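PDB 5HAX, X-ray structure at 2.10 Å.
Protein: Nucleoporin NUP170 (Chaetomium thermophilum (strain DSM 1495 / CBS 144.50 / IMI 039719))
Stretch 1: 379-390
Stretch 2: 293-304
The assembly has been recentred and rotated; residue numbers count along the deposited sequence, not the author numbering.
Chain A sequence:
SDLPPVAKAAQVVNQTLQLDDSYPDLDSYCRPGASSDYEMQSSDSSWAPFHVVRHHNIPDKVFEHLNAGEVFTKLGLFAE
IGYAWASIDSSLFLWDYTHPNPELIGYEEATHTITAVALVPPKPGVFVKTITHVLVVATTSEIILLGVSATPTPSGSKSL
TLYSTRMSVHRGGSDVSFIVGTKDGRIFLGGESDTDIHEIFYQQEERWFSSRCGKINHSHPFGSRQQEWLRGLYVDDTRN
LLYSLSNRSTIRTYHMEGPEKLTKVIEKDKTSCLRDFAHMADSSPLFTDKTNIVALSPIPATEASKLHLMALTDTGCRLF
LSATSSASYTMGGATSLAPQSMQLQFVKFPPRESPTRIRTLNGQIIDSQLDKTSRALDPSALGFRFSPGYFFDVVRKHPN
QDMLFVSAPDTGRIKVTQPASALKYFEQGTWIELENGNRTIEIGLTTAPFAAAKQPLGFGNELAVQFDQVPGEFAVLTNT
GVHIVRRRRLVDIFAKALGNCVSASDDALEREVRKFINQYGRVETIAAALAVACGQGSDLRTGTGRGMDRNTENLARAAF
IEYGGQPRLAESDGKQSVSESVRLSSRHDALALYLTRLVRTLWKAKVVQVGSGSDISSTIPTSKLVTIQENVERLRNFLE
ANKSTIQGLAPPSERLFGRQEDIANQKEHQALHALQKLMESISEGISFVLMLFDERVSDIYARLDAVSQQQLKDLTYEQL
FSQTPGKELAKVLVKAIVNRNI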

# COMPACT_ATOMS: atom_id res chain seq x y z
N PRO A 379 -20.80 15.44 -9.02
CA PRO A 379 -19.45 16.00 -8.96
C PRO A 379 -18.50 15.24 -8.03
O PRO A 379 -18.91 14.80 -6.96
CB PRO A 379 -19.69 17.41 -8.43
CG PRO A 379 -20.84 17.23 -7.49
CD PRO A 379 -21.70 16.11 -8.06
N SER A 380 -17.24 15.12 -8.44
CA SER A 380 -16.18 14.58 -7.59
C SER A 380 -15.44 15.74 -6.93
O SER A 380 -14.83 16.56 -7.62
CB SER A 380 -15.22 13.72 -8.41
OG SER A 380 -15.88 12.56 -8.90
N ALA A 381 -15.49 15.80 -5.60
CA ALA A 381 -14.89 16.89 -4.84
C ALA A 381 -13.48 16.57 -4.38
O ALA A 381 -12.61 17.45 -4.41
CB ALA A 381 -15.76 17.23 -3.63
N LEU A 382 -13.23 15.33 -3.96
CA LEU A 382 -11.93 14.89 -3.48
C LEU A 382 -11.66 13.50 -4.04
O LEU A 382 -12.58 12.71 -4.24
CB LEU A 382 -11.87 14.85 -1.95
CG LEU A 382 -12.08 16.17 -1.21
CD1 LEU A 382 -12.32 15.90 0.27
CD2 LEU A 382 -10.89 17.09 -1.41
N GLY A 383 -10.38 13.21 -4.27
CA GLY A 383 -10.00 11.92 -4.81
C GLY A 383 -8.61 11.51 -4.37
O GLY A 383 -7.72 12.35 -4.20
N PHE A 384 -8.43 10.20 -4.20
CA PHE A 384 -7.17 9.63 -3.72
C PHE A 384 -6.91 8.30 -4.42
O PHE A 384 -7.85 7.53 -4.66
CB PHE A 384 -7.20 9.41 -2.20
CG PHE A 384 -7.61 10.63 -1.42
CD1 PHE A 384 -6.66 11.49 -0.90
CD2 PHE A 384 -8.95 10.90 -1.19
CE1 PHE A 384 -7.03 12.60 -0.18
CE2 PHE A 384 -9.33 12.02 -0.47
CZ PHE A 384 -8.37 12.87 0.04
N ARG A 385 -5.64 8.04 -4.73
CA ARG A 385 -5.22 6.75 -5.27
C ARG A 385 -4.04 6.24 -4.45
O ARG A 385 -3.10 6.98 -4.17
CB ARG A 385 -4.82 6.85 -6.74
CG ARG A 385 -4.46 5.50 -7.37
CD ARG A 385 -3.78 5.66 -8.73
NE ARG A 385 -3.51 4.38 -9.37
CZ ARG A 385 -2.43 3.63 -9.13
NH1 ARG A 385 -1.51 4.02 -8.26
NH2 ARG A 385 -2.28 2.47 -9.76
N PHE A 386 -4.10 4.96 -4.08
CA PHE A 386 -3.02 4.27 -3.39
C PHE A 386 -2.65 3.02 -4.16
O PHE A 386 -3.53 2.31 -4.66
CB PHE A 386 -3.42 3.90 -1.95
CG PHE A 386 -3.92 5.05 -1.14
CD1 PHE A 386 -3.04 5.91 -0.52
CD2 PHE A 386 -5.28 5.28 -1.00
CE1 PHE A 386 -3.49 6.98 0.23
CE2 PHE A 386 -5.74 6.34 -0.25
CZ PHE A 386 -4.85 7.19 0.36
N SER A 387 -1.35 2.77 -4.29
CA SER A 387 -0.87 1.54 -4.91
C SER A 387 -1.51 0.34 -4.22
O SER A 387 -1.65 0.35 -2.99
CB SER A 387 0.65 1.44 -4.84
OG SER A 387 1.28 2.52 -5.51
N PRO A 388 -1.90 -0.69 -4.98
CA PRO A 388 -1.73 -0.88 -6.43
C PRO A 388 -2.87 -0.32 -7.27
O PRO A 388 -3.06 -0.76 -8.41
CB PRO A 388 -1.66 -2.40 -6.55
CG PRO A 388 -2.61 -2.87 -5.50
CD PRO A 388 -2.55 -1.86 -4.37
N GLY A 389 -3.63 0.63 -6.73
CA GLY A 389 -4.70 1.26 -7.49
C GLY A 389 -5.99 1.49 -6.72
O GLY A 389 -7.02 1.81 -7.31
N TYR A 390 -5.95 1.32 -5.39
CA TYR A 390 -7.11 1.60 -4.56
C TYR A 390 -7.55 3.05 -4.75
O TYR A 390 -6.75 3.97 -4.53
CB TYR A 390 -6.79 1.32 -3.09
CG TYR A 390 -6.21 -0.04 -2.80
CD1 TYR A 390 -6.62 -1.17 -3.50
CD2 TYR A 390 -5.25 -0.20 -1.81
CE1 TYR A 390 -6.09 -2.42 -3.21
CE2 TYR A 390 -4.71 -1.44 -1.52
CZ TYR A 390 -5.13 -2.55 -2.22
OH TYR A 390 -4.59 -3.78 -1.93
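Stretch 2 293-304: IVALSPIPATEA

Stretch 2 runs beside stretch 1 as a nearly parallel strand: the axes of 293-298 and 380-386 differ by 7° in direction and approach to 6.1 Å, with Ala-295 level with Gly-383 and Ser-297 with Arg-385. No direct backbone-to-backbone hydrogen bond joins them; waters occupy the gap. Water 1 donates to Gly-383 O (2.8 Å) and Leu-296 O (2.9 Å), water 2 links Arg-385 N to Ser-297 OG (2.8 Å each), and water 3 joins Pro-298 O (2.8 Å), Ser-297 OG and Arg-385 NH1 (both 3.0 Å). Small packing contacts fill the N-terminal half: Val-294 CG1 lies 3.7 Å from Ser-380 O, and Ala-295 CB 3.6 Å from Gly-383 O, where the glycine brings no side chain to the interface. Beyond Pro-298 the chain leaves the strand; residues 301-303 adopt helical angles, and Glu-303 N donates a hydrogen bond to Pro-300 O (3.0 Å). The CA-to-CB bond of Glu-303 points toward stretch 1, and its carboxylate meets Arg-385 and Ser-387. The extended Arg-385 side chain meets its carboxylate in a two-pronged salt bridge, NH2 to OE2 at 2.8 Å and NH1 to OE1 at 3.2 Å, while Ser-387 OG donates to Glu-303 OE1 at 2.7 Å. Ile-299 CG1 covers one guanidinium face, 4.0 Å from Arg-385 NH1, and Pro-300 CD sits 3.9 Å from Ser-387 OG.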

# COMPACT_ATOMS: atom_id res chain seq x y z
N ILE A 293 -9.82 19.80 -12.97
CA ILE A 293 -9.05 18.73 -12.34
C ILE A 293 -8.96 19.06 -10.85
O ILE A 293 -8.44 20.11 -10.47
CB ILE A 293 -7.66 18.59 -12.97
CG1 ILE A 293 -7.78 18.20 -14.44
CG2 ILE A 293 -6.82 17.56 -12.21
CD1 ILE A 293 -6.46 18.13 -15.19
N VAL A 294 -9.46 18.15 -10.01
CA VAL A 294 -9.58 18.42 -8.58
C VAL A 294 -8.47 17.78 -7.74
O VAL A 294 -8.28 18.18 -6.59
CB VAL A 294 -10.95 17.97 -8.05
CG1 VAL A 294 -12.07 18.69 -8.78
CG2 VAL A 294 -11.11 16.46 -8.17
N ALA A 295 -7.74 16.80 -8.29
CA ALA A 295 -6.73 16.12 -7.49
C ALA A 295 -5.75 15.40 -8.41
O ALA A 295 -6.10 14.99 -9.52
CB ALA A 295 -7.36 15.12 -6.52
N LEU A 296 -4.52 15.26 -7.92
CA LEU A 296 -3.50 14.43 -8.55
C LEU A 296 -3.10 13.31 -7.61
O LEU A 296 -3.34 13.38 -6.40
CB LEU A 296 -2.26 15.26 -8.93
CG LEU A 296 -2.48 16.47 -9.83
CD1 LEU A 296 -1.15 17.17 -10.10
CD2 LEU A 296 -3.16 16.09 -11.14
N SER A 297 -2.48 12.28 -8.17
CA SER A 297 -1.93 11.18 -7.39
C SER A 297 -0.72 10.61 -8.11
O SER A 297 -0.88 9.99 -9.18
CB SER A 297 -2.98 10.10 -7.15
OG SER A 297 -2.51 9.15 -6.22
N PRO A 298 0.49 10.79 -7.59
CA PRO A 298 1.67 10.23 -8.27
C PRO A 298 1.63 8.71 -8.30
O PRO A 298 1.13 8.05 -7.39
CB PRO A 298 2.84 10.74 -7.43
CG PRO A 298 2.31 11.92 -6.69
CD PRO A 298 0.88 11.60 -6.42
N ILE A 299 2.18 8.16 -9.38
CA ILE A 299 2.35 6.72 -9.55
C ILE A 299 3.85 6.43 -9.51
O ILE A 299 4.58 6.94 -10.37
CB ILE A 299 1.72 6.22 -10.86
CG1 ILE A 299 0.22 6.54 -10.87
CG2 ILE A 299 1.96 4.72 -11.03
CD1 ILE A 299 -0.46 6.30 -12.20
N PRO A 300 4.34 5.65 -8.56
CA PRO A 300 5.79 5.47 -8.42
C PRO A 300 6.38 4.59 -9.52
O PRO A 300 5.68 3.80 -10.17
CB PRO A 300 5.94 4.82 -7.04
CG PRO A 300 4.67 4.07 -6.86
CD PRO A 300 3.60 4.88 -7.54
N ALA A 301 7.69 4.73 -9.71
CA ALA A 301 8.38 3.96 -10.74
C ALA A 301 8.37 2.47 -10.44
O ALA A 301 8.46 1.65 -11.36
CB ALA A 301 9.82 4.45 -10.89
N THR A 302 8.25 2.10 -9.16
CA THR A 302 8.14 0.69 -8.81
C THR A 302 6.87 0.07 -9.36
O THR A 302 6.83 -1.14 -9.64
CB THR A 302 8.19 0.53 -7.29
OG1 THR A 302 7.14 1.30 -6.70
CG2 THR A 302 9.52 0.99 -6.74
N GLU A 303 5.82 0.87 -9.54
CA GLU A 303 4.53 0.38 -10.00
C GLU A 303 4.40 0.41 -11.52
O GLU A 303 3.82 -0.51 -12.10
CB GLU A 303 3.40 1.21 -9.37
CG GLU A 303 2.00 0.70 -9.69
CD GLU A 303 0.93 1.35 -8.83
OE1 GLU A 303 1.23 2.36 -8.16
OE2 GLU A 303 -0.21 0.85 -8.82
N ALA A 304 4.95 1.44 -12.16
CA ALA A 304 4.82 1.58 -13.61
C ALA A 304 5.96 2.44 -14.13
O ALA A 304 6.37 3.41 -13.47
CB ALA A 304 3.47 2.20 -13.98
O HOH W 1 -4.92 12.49 -4.10
O HOH W 2 -3.77 9.98 -3.90
O HOH W 3 -1.20 6.56 -6.79